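Local coordinates for DNA repair protein RecN (Deinococcus radiodurans, PDB 4ABY) that hydrolyses ATP with an SMC-like head domain and may take part in the recombinational repair of damaged DNA, at residues 56-61 against 348-353; 63-68 against 364-369; 75-80 against 149-154; 354-359 against 391-396. All blocks are in the same frame, centred on the assembly; numbering follows the deposited sequence.

Interaction 1: 56-61 against 348-353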
loop_
_atom_site.group_PDB
_atom_site.type_symbol
_atom_site.label_atom_id
_atom_site.label_comp_id
_atom_site.label_asym_id
_atom_site.label_seq_id
_atom_site.Cartn_x
_atom_site.Cartn_y
_atom_site.Cartn_z
ATOM N N LEU A 56 10.130 -6.870 18.081
ATOM C CA LEU A 56 9.937 -7.869 17.047
ATOM C C LEU A 56 11.006 -7.802 15.975
ATOM O O LEU A 56 11.096 -6.833 15.224
ATOM C CB LEU A 56 8.552 -7.731 16.411
ATOM C CG LEU A 56 8.253 -8.698 15.264
ATOM C CD1 LEU A 56 8.136 -10.122 15.781
ATOM C CD2 LEU A 56 6.989 -8.289 14.523
ATOM N N GLU A 57 11.824 -8.843 15.920
ATOM C CA GLU A 57 12.764 -9.004 14.829
ATOM C C GLU A 57 12.015 -9.673 13.691
ATOM O O GLU A 57 11.884 -10.897 13.653
ATOM C CB GLU A 57 13.940 -9.881 15.258
ATOM C CG GLU A 57 15.222 -9.619 14.498
ATOM C CD GLU A 57 16.177 -8.742 15.279
ATOM O OE1 GLU A 57 16.559 -9.144 16.400
ATOM O OE2 GLU A 57 16.543 -7.658 14.772
ATOM N N LEU A 58 11.495 -8.871 12.775
ATOM C CA LEU A 58 10.821 -9.427 11.614
ATOM C C LEU A 58 11.562 -9.017 10.362
ATOM O O LEU A 58 11.946 -7.858 10.216
ATOM C CB LEU A 58 9.362 -8.966 11.546
ATOM C CG LEU A 58 9.010 -7.681 10.789
ATOM C CD1 LEU A 58 7.512 -7.594 10.630
ATOM C CD2 LEU A 58 9.539 -6.449 11.488
ATOM N N GLY A 59 11.778 -9.967 9.460
ATOM C CA GLY A 59 12.420 -9.649 8.201
ATOM C C GLY A 59 12.085 -10.668 7.142
ATOM O O GLY A 59 11.539 -11.720 7.458
ATOM N N GLY A 60 12.397 -10.357 5.889
ATOM C CA GLY A 60 12.297 -11.348 4.835
ATOM C C GLY A 60 11.466 -10.934 3.641
ATOM O O GLY A 60 11.644 -9.850 3.087
ATOM N N GLY A 61 10.567 -11.815 3.224
ATOM C CA GLY A 61 9.687 -11.510 2.113
ATOM C C GLY A 61 8.270 -11.412 2.619
ATOM O O GLY A 61 7.854 -10.380 3.137
ATOM N N GLN A 348 9.122 -6.940 0.926
ATOM C CA GLN A 348 8.675 -7.461 2.207
ATOM C C GLN A 348 7.205 -7.100 2.298
ATOM O O GLN A 348 6.859 -5.919 2.348
ATOM C CB GLN A 348 9.445 -6.798 3.351
ATOM C CG GLN A 348 9.086 -7.297 4.741
ATOM C CD GLN A 348 9.779 -6.508 5.836
ATOM O OE1 GLN A 348 9.957 -5.297 5.727
ATOM N NE2 GLN A 348 10.174 -7.194 6.898
ATOM N N VAL A 349 6.339 -8.109 2.286
ATOM C CA VAL A 349 4.905 -7.876 2.396
ATOM C C VAL A 349 4.416 -8.362 3.754
ATOM O O VAL A 349 4.703 -9.480 4.174
ATOM C CB VAL A 349 4.114 -8.532 1.241
ATOM C CG1 VAL A 349 5.042 -8.870 0.089
ATOM C CG2 VAL A 349 3.388 -9.765 1.715
ATOM N N LEU A 350 3.702 -7.488 4.449
ATOM C CA LEU A 350 3.233 -7.778 5.791
ATOM C C LEU A 350 1.714 -7.852 5.811
ATOM O O LEU A 350 1.031 -6.851 5.598
ATOM C CB LEU A 350 3.717 -6.691 6.746
ATOM C CG LEU A 350 5.233 -6.475 6.796
ATOM C CD1 LEU A 350 5.576 -5.078 7.280
ATOM C CD2 LEU A 350 5.895 -7.521 7.672
ATOM N N VAL A 351 1.180 -9.042 6.058
ATOM C CA VAL A 351 -0.262 -9.212 6.139
ATOM C C VAL A 351 -0.667 -9.937 7.416
ATOM O O VAL A 351 0.058 -10.790 7.922
ATOM C CB VAL A 351 -0.822 -9.982 4.924
ATOM C CG1 VAL A 351 -0.074 -9.600 3.661
ATOM C CG2 VAL A 351 -0.737 -11.472 5.159
ATOM N N VAL A 352 -1.829 -9.570 7.941
ATOM C CA VAL A 352 -2.444 -10.291 9.043
ATOM C C VAL A 352 -3.589 -11.104 8.450
ATOM O O VAL A 352 -4.423 -10.564 7.721
ATOM C CB VAL A 352 -2.994 -9.324 10.105
ATOM C CG1 VAL A 352 -3.629 -10.087 11.246
ATOM C CG2 VAL A 352 -1.888 -8.430 10.623
ATOM N N THR A 353 -3.630 -12.398 8.747
ATOM C CA THR A 353 -4.586 -13.275 8.085
ATOM C C THR A 353 -5.184 -14.322 9.018
ATOM O O THR A 353 -4.574 -14.692 10.023
ATOM C CB THR A 353 -3.931 -13.983 6.881
ATOM O OG1 THR A 353 -4.905 -14.776 6.193
ATOM C CG2 THR A 353 -2.794 -14.872 7.340
#
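Gln348 reaches out against the loop 58-61 because its CG stands anti to the backbone N (chi1 -178°) and its CD continues the line (chi2 -174°). This extended chain crosses Leu58 at about a right angle. Its stem lies against backbone: CG is 3.7 Å from Gly61 O, and CB is 3.8 Å from Gly60 O. At the tip, NE2 comes to 3.6 Å from Gly59 CA, while OE1 turns to other partners, accepting hydrogen bonds from Ser318 OG and Leu40 N. An alanine here would probably leave Ser318 and Leu40 N without their acceptor and open a gap beside Gly59 where the amide now lies. Leu350, two residues on, sends its CD2 to meet Leu58 CD1 at 3.4 Å, again with the two side chains crossing at about a right angle. The backbones join where the loop ends. Val349 N donates to Gly61 O over 2.9 Å, and the same oxygen takes a CA-H...O contact from Gln348 CA at 3.2 Å. Gly60 has backbone angles at which a CB would press on the preceding carbonyl, so glycine suits the loop. Past this point Val349 and Cys63 continue the pairing, and Leu350 packs on Ile76 and Leu80 of helix 69-83. The contact belongs to the parallel part of the central sheet of a P-loop NTPase fold, where strand 348-352 lies next to strand 62-67, and that strand runs on to the predicted ATP-binding loop.

Interaction 2: 63-68 against 364-369; sequences CAFTGE and HHYKVE
Tyr366 and Phe65 are paired in register on neighbouring parallel strands, so both leave the sheet on the same face; with CG anti to the carbonyl carbon in each (chi1 -65° and -67°), the side chains run side by side. Along Tyr366, CB sits over one face of the Phe65 ring, offset toward the rim and 3.7 Å from Phe65 CD2, a CH-pi contact. CG follows at 3.9 Å from Phe65 CE2, and CD2 is 3.8 Å from Phe65 CZ. The rings form an offset stack with planes 13° apart. CE2 then meets Cys63 CB at 3.9 Å, with the Cys63 sulfur at the ring edge, and at the tip OH makes weak hydrogen bonds with Gly59 N and Glu57 O. An alanine in place of Phe65 would probably leave Tyr366 without its stacking partner and open a gap beside its CB and ring. Between the strands, backbone bonds alternate from Ala64 N to His364 O as far as Glu68 N to Val368 O (3.0 Å), the last of them holding the start of the predicted ATP-binding loop. The other face of the sheet is more polar. His365, its CG anti to the backbone N, crosses Thr66 at about a right angle, and Thr66 OG1 lies in the imidazole plane, hydrogen-bonded to NE2 at 2.9 Å. Glu392 of helix 387-398 rests against both residues. One face is thus aromatic and apolar; the other sets a hydrogen bond that either partner could donate beside a carboxylate probably balanced by Arg395 and, weakly, by Lys367.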
loop_
_atom_site.group_PDB
_atom_site.type_symbol
_atom_site.label_atom_id
_atom_site.label_comp_id
_atom_site.label_asym_id
_atom_site.label_seq_id
_atom_site.Cartn_x
_atom_site.Cartn_y
_atom_site.Cartn_z
ATOM N N CYS A 63 5.666 -11.997 5.229
ATOM C CA CYS A 63 5.501 -12.233 6.655
ATOM C C CYS A 63 4.029 -12.315 7.008
ATOM O O CYS A 63 3.283 -11.367 6.789
ATOM C CB CYS A 63 6.157 -11.114 7.452
ATOM S SG CYS A 63 7.895 -10.905 7.083
ATOM N N ALA A 64 3.610 -13.449 7.554
ATOM C CA ALA A 64 2.213 -13.634 7.916
ATOM C C ALA A 64 2.032 -13.540 9.418
ATOM O O ALA A 64 2.805 -14.112 10.184
ATOM C CB ALA A 64 1.700 -14.964 7.404
ATOM N N PHE A 65 1.010 -12.809 9.838
ATOM C CA PHE A 65 0.682 -12.702 11.248
ATOM C C PHE A 65 -0.679 -13.335 11.513
ATOM O O PHE A 65 -1.686 -12.947 10.918
ATOM C CB PHE A 65 0.728 -11.243 11.687
ATOM C CG PHE A 65 2.105 -10.655 11.644
ATOM C CD1 PHE A 65 2.708 -10.367 10.432
ATOM C CD2 PHE A 65 2.812 -10.410 12.811
ATOM C CE1 PHE A 65 3.985 -9.832 10.384
ATOM C CE2 PHE A 65 4.089 -9.875 12.767
ATOM C CZ PHE A 65 4.673 -9.585 11.552
ATOM N N THR A 66 -0.705 -14.310 12.390
ATOM C CA THR A 66 -1.887 -15.050 12.691
ATOM C C THR A 66 -2.056 -15.143 14.175
ATOM O O THR A 66 -1.309 -14.581 14.896
ATOM C CB THR A 66 -1.804 -16.394 12.089
ATOM O OG1 THR A 66 -0.825 -17.138 12.757
ATOM C CG2 THR A 66 -1.352 -16.260 10.759
ATOM N N GLY A 67 -3.078 -15.825 14.623
ATOM C CA GLY A 67 -3.351 -15.892 16.027
ATOM C C GLY A 67 -4.398 -14.910 16.418
ATOM O O GLY A 67 -5.523 -15.062 16.126
ATOM N N GLU A 68 -3.953 -13.909 17.171
ATOM C CA GLU A 68 -4.816 -12.828 17.586
ATOM C C GLU A 68 -4.651 -11.810 16.485
ATOM O O GLU A 68 -3.709 -11.017 16.476
ATOM C CB GLU A 68 -4.357 -12.250 18.923
ATOM C CG GLU A 68 -5.426 -12.262 20.003
ATOM C CD GLU A 68 -5.736 -13.660 20.501
ATOM O OE1 GLU A 68 -4.784 -14.420 20.774
ATOM O OE2 GLU A 68 -6.932 -13.999 20.619
ATOM N N HIS A 364 7.844 -16.238 6.469
ATOM C CA HIS A 364 7.952 -16.228 7.911
ATOM C C HIS A 364 6.556 -16.195 8.490
ATOM O O HIS A 364 5.750 -15.339 8.136
ATOM C CB HIS A 364 8.766 -15.022 8.371
ATOM C CG HIS A 364 10.136 -14.961 7.770
ATOM N ND1 HIS A 364 11.232 -15.558 8.355
ATOM C CD2 HIS A 364 10.582 -14.391 6.626
ATOM C CE1 HIS A 364 12.297 -15.351 7.600
ATOM N NE2 HIS A 364 11.929 -14.644 6.546
ATOM N N HIS A 365 6.264 -17.148 9.363
ATOM C CA HIS A 365 4.947 -17.244 9.965
ATOM C C HIS A 365 5.032 -16.815 11.424
ATOM O O HIS A 365 5.620 -17.505 12.257
ATOM C CB HIS A 365 4.414 -18.672 9.846
ATOM C CG HIS A 365 2.987 -18.829 10.275
ATOM N ND1 HIS A 365 2.117 -19.697 9.651
ATOM C CD2 HIS A 365 2.282 -18.231 11.263
ATOM C CE1 HIS A 365 0.936 -19.626 10.240
ATOM N NE2 HIS A 365 1.010 -18.745 11.220
ATOM N N TYR A 366 4.461 -15.655 11.722
ATOM C CA TYR A 366 4.459 -15.135 13.076
ATOM C C TYR A 366 3.131 -15.455 13.735
ATOM O O TYR A 366 2.089 -15.384 13.093
ATOM C CB TYR A 366 4.700 -13.623 13.067
ATOM C CG TYR A 366 6.069 -13.243 12.562
ATOM C CD1 TYR A 366 7.151 -13.168 13.425
ATOM C CD2 TYR A 366 6.284 -12.974 11.221
ATOM C CE1 TYR A 366 8.407 -12.831 12.965
ATOM C CE2 TYR A 366 7.538 -12.636 10.752
ATOM C CZ TYR A 366 8.596 -12.569 11.629
ATOM O OH TYR A 366 9.848 -12.231 11.165
ATOM N N LYS A 367 3.163 -15.827 15.009
ATOM C CA LYS A 367 1.924 -16.044 15.741
ATOM C C LYS A 367 1.772 -14.999 16.832
ATOM O O LYS A 367 2.668 -14.802 17.650
ATOM C CB LYS A 367 1.854 -17.451 16.341
ATOM C CG LYS A 367 0.478 -17.782 16.895
ATOM C CD LYS A 367 0.424 -19.149 17.555
ATOM C CE LYS A 367 -0.994 -19.474 18.013
ATOM N NZ LYS A 367 -1.082 -20.787 18.707
ATOM N N VAL A 368 0.637 -14.315 16.825
ATOM C CA VAL A 368 0.341 -13.352 17.865
ATOM C C VAL A 368 -0.420 -14.067 18.972
ATOM O O VAL A 368 -1.480 -14.651 18.744
ATOM C CB VAL A 368 -0.463 -12.156 17.327
ATOM C CG1 VAL A 368 -0.720 -11.159 18.435
ATOM C CG2 VAL A 368 0.282 -11.494 16.182
ATOM N N GLU A 369 0.146 -14.029 20.172
ATOM C CA GLU A 369 -0.385 -14.775 21.303
ATOM C C GLU A 369 -0.739 -13.888 22.479
ATOM O O GLU A 369 -0.537 -12.679 22.449
ATOM C CB GLU A 369 0.611 -15.836 21.758
ATOM C CG GLU A 369 0.589 -17.087 20.918
ATOM C CD GLU A 369 1.734 -18.011 21.249
ATOM O OE1 GLU A 369 2.783 -17.506 21.706
ATOM O OE2 GLU A 369 1.586 -19.237 21.047
#

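Interaction 3: 75-80 against 149-154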
loop_
_atom_site.group_PDB
_atom_site.type_symbol
_atom_site.label_atom_id
_atom_site.label_comp_id
_atom_site.label_asym_id
_atom_site.label_seq_id
_atom_site.Cartn_x
_atom_site.Cartn_y
_atom_site.Cartn_z
ATOM N N ILE A 75 -0.093 -4.115 15.560
ATOM C CA ILE A 75 1.332 -4.144 15.290
ATOM C C ILE A 75 1.653 -3.666 13.882
ATOM O O ILE A 75 2.526 -2.828 13.681
ATOM C CB ILE A 75 1.878 -5.559 15.486
ATOM C CG1 ILE A 75 1.625 -6.008 16.923
ATOM C CG2 ILE A 75 3.350 -5.613 15.157
ATOM C CD1 ILE A 75 2.130 -7.396 17.224
ATOM N N ILE A 76 0.926 -4.186 12.905
ATOM C CA ILE A 76 1.283 -3.977 11.512
ATOM C C ILE A 76 0.569 -2.823 10.823
ATOM O O ILE A 76 1.164 -2.111 10.020
ATOM C CB ILE A 76 1.037 -5.236 10.705
ATOM C CG1 ILE A 76 1.831 -6.379 11.316
ATOM C CG2 ILE A 76 1.439 -5.030 9.265
ATOM C CD1 ILE A 76 3.292 -6.097 11.346
ATOM N N VAL A 77 -0.710 -2.648 11.114
ATOM C CA VAL A 77 -1.444 -1.564 10.496
ATOM C C VAL A 77 -1.408 -0.331 11.391
ATOM O O VAL A 77 -0.994 0.740 10.958
ATOM C CB VAL A 77 -2.894 -1.953 10.162
ATOM C CG1 VAL A 77 -3.567 -0.853 9.371
ATOM C CG2 VAL A 77 -2.910 -3.247 9.374
ATOM N N ASP A 78 -1.820 -0.493 12.645
ATOM C CA ASP A 78 -1.927 0.626 13.574
ATOM C C ASP A 78 -0.585 1.239 13.941
ATOM O O ASP A 78 -0.409 2.448 13.851
ATOM C CB ASP A 78 -2.677 0.204 14.838
ATOM C CG ASP A 78 -4.153 -0.038 14.583
ATOM O OD1 ASP A 78 -4.660 0.432 13.544
ATOM O OD2 ASP A 78 -4.809 -0.690 15.423
ATOM N N ALA A 79 0.363 0.408 14.359
ATOM C CA ALA A 79 1.680 0.900 14.754
ATOM C C ALA A 79 2.435 1.479 13.568
ATOM O O ALA A 79 2.816 2.643 13.584
ATOM C CB ALA A 79 2.491 -0.196 15.412
ATOM N N LEU A 80 2.655 0.670 12.538
ATOM C CA LEU A 80 3.374 1.143 11.362
ATOM C C LEU A 80 2.724 2.399 10.785
ATOM O O LEU A 80 3.395 3.232 10.184
ATOM C CB LEU A 80 3.464 0.051 10.296
ATOM C CG LEU A 80 4.308 -1.170 10.656
ATOM C CD1 LEU A 80 4.296 -2.170 9.519
ATOM C CD2 LEU A 80 5.726 -0.758 10.986
ATOM N N LEU A 149 7.675 2.621 3.630
ATOM C CA LEU A 149 6.457 1.883 3.939
ATOM C C LEU A 149 5.302 2.221 3.012
ATOM O O LEU A 149 5.171 3.346 2.541
ATOM C CB LEU A 149 6.018 2.164 5.374
ATOM C CG LEU A 149 6.469 1.200 6.466
ATOM C CD1 LEU A 149 5.854 1.612 7.789
ATOM C CD2 LEU A 149 6.068 -0.220 6.112
ATOM N N THR A 150 4.452 1.232 2.772
ATOM C CA THR A 150 3.187 1.440 2.085
ATOM C C THR A 150 2.139 0.598 2.791
ATOM O O THR A 150 2.216 -0.624 2.767
ATOM C CB THR A 150 3.253 0.981 0.629
ATOM O OG1 THR A 150 4.149 1.822 -0.103
ATOM C CG2 THR A 150 1.883 1.055 0.004
ATOM N N ILE A 151 1.177 1.237 3.441
ATOM C CA ILE A 151 0.083 0.492 4.047
ATOM C C ILE A 151 -1.161 0.627 3.187
ATOM O O ILE A 151 -1.598 1.739 2.903
ATOM C CB ILE A 151 -0.240 0.978 5.462
ATOM C CG1 ILE A 151 0.847 0.541 6.441
ATOM C CG2 ILE A 151 -1.582 0.434 5.909
ATOM C CD1 ILE A 151 1.983 1.506 6.556
ATOM N N HIS A 152 -1.736 -0.498 2.773
ATOM C CA HIS A 152 -2.858 -0.441 1.844
ATOM C C HIS A 152 -4.233 -0.541 2.471
ATOM O O HIS A 152 -4.434 -1.202 3.489
ATOM C CB HIS A 152 -2.708 -1.438 0.699
ATOM C CG HIS A 152 -1.766 -0.981 -0.368
ATOM N ND1 HIS A 152 -1.884 0.244 -0.988
ATOM C CD2 HIS A 152 -0.688 -1.581 -0.923
ATOM C CE1 HIS A 152 -0.918 0.377 -1.878
ATOM N NE2 HIS A 152 -0.178 -0.717 -1.859
ATOM N N TRP A 153 -5.174 0.110 1.790
ATOM C CA TRP A 153 -6.481 0.444 2.323
ATOM C C TRP A 153 -6.270 1.703 3.163
ATOM O O TRP A 153 -6.580 2.796 2.704
ATOM C CB TRP A 153 -7.101 -0.768 3.041
ATOM C CG TRP A 153 -8.207 -0.575 4.067
ATOM C CD1 TRP A 153 -8.747 -1.564 4.841
ATOM C CD2 TRP A 153 -8.879 0.637 4.448
ATOM N NE1 TRP A 153 -9.703 -1.051 5.674
ATOM C CE2 TRP A 153 -9.806 0.296 5.456
ATOM C CE3 TRP A 153 -8.795 1.969 4.042
ATOM C CZ2 TRP A 153 -10.635 1.237 6.058
ATOM C CZ3 TRP A 153 -9.613 2.900 4.644
ATOM C CH2 TRP A 153 -10.525 2.529 5.640
ATOM N N GLN A 154 -5.684 1.585 4.346
ATOM C CA GLN A 154 -5.564 2.758 5.217
ATOM C C GLN A 154 -4.722 3.918 4.670
ATOM O O GLN A 154 -4.987 5.074 4.989
ATOM C CB GLN A 154 -5.066 2.373 6.611
ATOM C CG GLN A 154 -6.124 1.773 7.493
ATOM C CD GLN A 154 -6.264 0.283 7.292
ATOM O OE1 GLN A 154 -5.707 -0.287 6.356
ATOM N NE2 GLN A 154 -7.008 -0.361 8.179
#
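Helix 69-83, which leads away from the predicted ATP-binding loop of this P-loop NTPase fold, packs its Val77 and Leu80 on the weakly bonded edge strand at about 149-152 and on Gln154 just past it. Short helix and strand axes stand 9.6 Å apart, at 115° between their directions, and the contact is carried mainly by apolar side chains, with no hydrogen bond across it. Leu80 crosses Leu149 at about a right angle, its CB 3.8 Å from Leu149 CD1. The same CB lies 4.3 Å from Ile151 CD1, while Ile151 CG2 reaches back to Val77 CG1 at 4.2 Å. That Val77 methyl, anti to the backbone N (chi1 -173°), also meets the amide of Gln154: it is 3.6 Å from CD and about as far from OE1 and NE2. Gln154 NE2 is hydrogen-bonded to Asp322. A glutamine placed after the edge strand and reaching the end of strand 318-321 is consistent with the Q-loop of ABC-type ATPases. Val320 of the neighbouring strand 318-321 touches Ile76, Leu80 and Ile151. Leu43 and Ile45 of strand 42-48 cover another flank of helix 69-83, and His152 turns to Met305 of helix 298-312.

Interaction 4: 354-359 against 391-396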
loop_
_atom_site.group_PDB
_atom_site.type_symbol
_atom_site.label_atom_id
_atom_site.label_comp_id
_atom_site.label_asym_id
_atom_site.label_seq_id
_atom_site.Cartn_x
_atom_site.Cartn_y
_atom_site.Cartn_z
ATOM N N HIS A 354 -6.387 -14.786 8.678
ATOM C CA HIS A 354 -7.041 -15.865 9.421
ATOM C C HIS A 354 -7.238 -17.094 8.543
ATOM O O HIS A 354 -7.790 -18.100 8.980
ATOM C CB HIS A 354 -8.380 -15.403 10.003
ATOM C CG HIS A 354 -9.319 -14.833 8.986
ATOM N ND1 HIS A 354 -9.291 -13.507 8.608
ATOM C CD2 HIS A 354 -10.320 -15.407 8.275
ATOM C CE1 HIS A 354 -10.231 -13.289 7.705
ATOM N NE2 HIS A 354 -10.868 -14.425 7.484
ATOM N N LEU A 355 -6.767 -17.003 7.304
ATOM C CA LEU A 355 -6.900 -18.082 6.330
ATOM C C LEU A 355 -5.606 -18.872 6.198
ATOM O O LEU A 355 -4.556 -18.309 5.908
ATOM C CB LEU A 355 -7.287 -17.514 4.963
ATOM C CG LEU A 355 -8.644 -16.816 4.858
ATOM C CD1 LEU A 355 -8.813 -16.172 3.490
ATOM C CD2 LEU A 355 -9.758 -17.804 5.138
ATOM N N ALA A 356 -5.689 -20.182 6.399
ATOM C CA ALA A 356 -4.511 -21.037 6.313
ATOM C C ALA A 356 -3.867 -20.978 4.935
ATOM O O ALA A 356 -2.656 -21.141 4.806
ATOM C CB ALA A 356 -4.864 -22.465 6.673
ATOM N N GLN A 357 -4.676 -20.746 3.905
ATOM C CA GLN A 357 -4.162 -20.660 2.544
ATOM C C GLN A 357 -3.103 -19.571 2.436
ATOM O O GLN A 357 -2.047 -19.770 1.831
ATOM C CB GLN A 357 -5.288 -20.383 1.549
ATOM C CG GLN A 357 -6.254 -21.534 1.368
ATOM C CD GLN A 357 -7.273 -21.622 2.481
ATOM O OE1 GLN A 357 -7.750 -20.605 2.986
ATOM N NE2 GLN A 357 -7.622 -22.844 2.864
ATOM N N ILE A 358 -3.389 -18.422 3.032
ATOM C CA ILE A 358 -2.479 -17.293 2.971
ATOM C C ILE A 358 -1.256 -17.499 3.859
ATOM O O ILE A 358 -0.128 -17.263 3.432
ATOM C CB ILE A 358 -3.196 -15.992 3.345
ATOM C CG1 ILE A 358 -4.382 -15.773 2.402
ATOM C CG2 ILE A 358 -2.233 -14.816 3.299
ATOM C CD1 ILE A 358 -5.173 -14.524 2.689
ATOM N N ALA A 359 -1.481 -17.946 5.090
ATOM C CA ALA A 359 -0.393 -18.154 6.044
ATOM C C ALA A 359 0.653 -19.119 5.502
ATOM O O ALA A 359 1.853 -18.887 5.631
ATOM C CB ALA A 359 -0.939 -18.657 7.365
ATOM N N GLU A 391 1.603 -27.200 12.543
ATOM C CA GLU A 391 0.548 -27.335 13.501
ATOM C C GLU A 391 -0.404 -26.193 13.441
ATOM O O GLU A 391 -1.566 -26.383 13.519
ATOM C CB GLU A 391 1.159 -27.330 14.873
ATOM C CG GLU A 391 1.021 -28.604 15.605
ATOM C CD GLU A 391 1.116 -28.396 17.068
ATOM O OE1 GLU A 391 1.255 -27.241 17.481
ATOM O OE2 GLU A 391 1.054 -29.379 17.812
ATOM N N GLU A 392 0.107 -24.985 13.328
ATOM C CA GLU A 392 -0.722 -23.784 13.282
ATOM C C GLU A 392 -1.632 -23.775 12.059
ATOM O O GLU A 392 -2.826 -23.498 12.165
ATOM C CB GLU A 392 0.154 -22.531 13.297
ATOM C CG GLU A 392 -0.620 -21.219 13.277
ATOM C CD GLU A 392 -1.361 -20.943 14.576
ATOM O OE1 GLU A 392 -1.306 -21.797 15.493
ATOM O OE2 GLU A 392 -1.998 -19.869 14.677
ATOM N N ILE A 393 -1.061 -24.082 10.899
ATOM C CA ILE A 393 -1.828 -24.127 9.663
ATOM C C ILE A 393 -3.011 -25.072 9.810
ATOM O O ILE A 393 -4.124 -24.752 9.402
ATOM C CB ILE A 393 -0.967 -24.592 8.483
ATOM C CG1 ILE A 393 0.209 -23.642 8.288
ATOM C CG2 ILE A 393 -1.802 -24.661 7.220
ATOM C CD1 ILE A 393 -0.216 -22.205 8.067
ATOM N N ALA A 394 -2.763 -26.238 10.394
ATOM C CA ALA A 394 -3.822 -27.209 10.636
ATOM C C ALA A 394 -4.881 -26.606 11.569
ATOM O O ALA A 394 -6.071 -26.651 11.272
ATOM C CB ALA A 394 -3.244 -28.497 11.216
ATOM N N ARG A 395 -4.449 -26.034 12.694
ATOM C CA ARG A 395 -5.384 -25.344 13.599
ATOM C C ARG A 395 -6.225 -24.301 12.869
ATOM O O ARG A 395 -7.375 -24.071 13.233
ATOM C CB ARG A 395 -4.669 -24.652 14.778
ATOM C CG ARG A 395 -5.565 -23.602 15.496
ATOM C CD ARG A 395 -4.841 -22.764 16.567
ATOM N NE ARG A 395 -4.404 -21.439 16.113
ATOM C CZ ARG A 395 -5.214 -20.508 15.606
ATOM N NH1 ARG A 395 -6.508 -20.754 15.452
ATOM N NH2 ARG A 395 -4.734 -19.329 15.232
HETATM N N MSE A 396 -5.655 -23.647 11.861
HETATM C CA MSE A 396 -6.393 -22.579 11.187
HETATM C C MSE A 396 -7.482 -23.141 10.255
HETATM O O MSE A 396 -8.529 -22.516 10.055
HETATM C CB MSE A 396 -5.452 -21.609 10.437
HETATM C CG MSE A 396 -4.483 -20.838 11.333
HETATM SE SE MSE A 396 -3.174 -19.821 10.335
HETATM C CE MSE A 396 -4.236 -18.326 9.748
#
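Met396, a selenomethionine, and Ile393 stand one turn apart on helix 387-398 and face Ala356 and Ala359, likewise spaced three residues apart on the short helix 356-359. Both alanine CB atoms point at the opposite helix, and their small size suits the close approach of the backbones, with Ala356 CA 5.3 Å from Ile393 CA. Ile393 straddles the pair with its two branches: CG2, anti to the backbone N, lies 3.8 Å from Ala356 CB, while CD1 reaches Ala359 CB at 3.7 Å. Met396 touches both alanines and the backbone before them. Its CB touches Ala356 CB at 3.9 Å, its SE lies the same distance from Ala359 CB, and a bend at the end of the chain (chi3 76°) carries CE to 3.5 Å from His354 C. The methyl therefore ends against the backbone just ahead of the short helix, where Leu355 is the N-cap residue. Beside this apolar seam, Arg395 NH2 forms a salt bridge with Glu392 OE2 at 2.8 Å, meeting it from above the carboxylate plane. His365 packs on Ala359, Ile393 and Met396 and so ties the seam to strand 364-373. His354 follows strand 348-352, and its side chain is about 4 Å from that of Thr69 in the predicted ATP site, a placement consistent with the H-loop, or switch, histidine of ABC-type ATPases.

From the N terminus, residues 56-61 wait for 348-353, so interaction 1 closes a loop of nearly 290 residues. Interaction 2 begins next and closes later, at 364-369, so the two cross, with 63-68 lying between its partners in one sheet; Cys63 and Phe65 bond to Val349 and Val351. Interaction 3 opens and closes early, within both of those loops, and brings helix 69-83 to the far edge strand of the sheet, touching Leu350 and Phe65 on the way. Interaction 4 starts after interaction 1 has closed and crosses interaction 2, joining helix 387-398, near the C terminus, to the other face of the sheet. Interactions 3 and 4 do not touch.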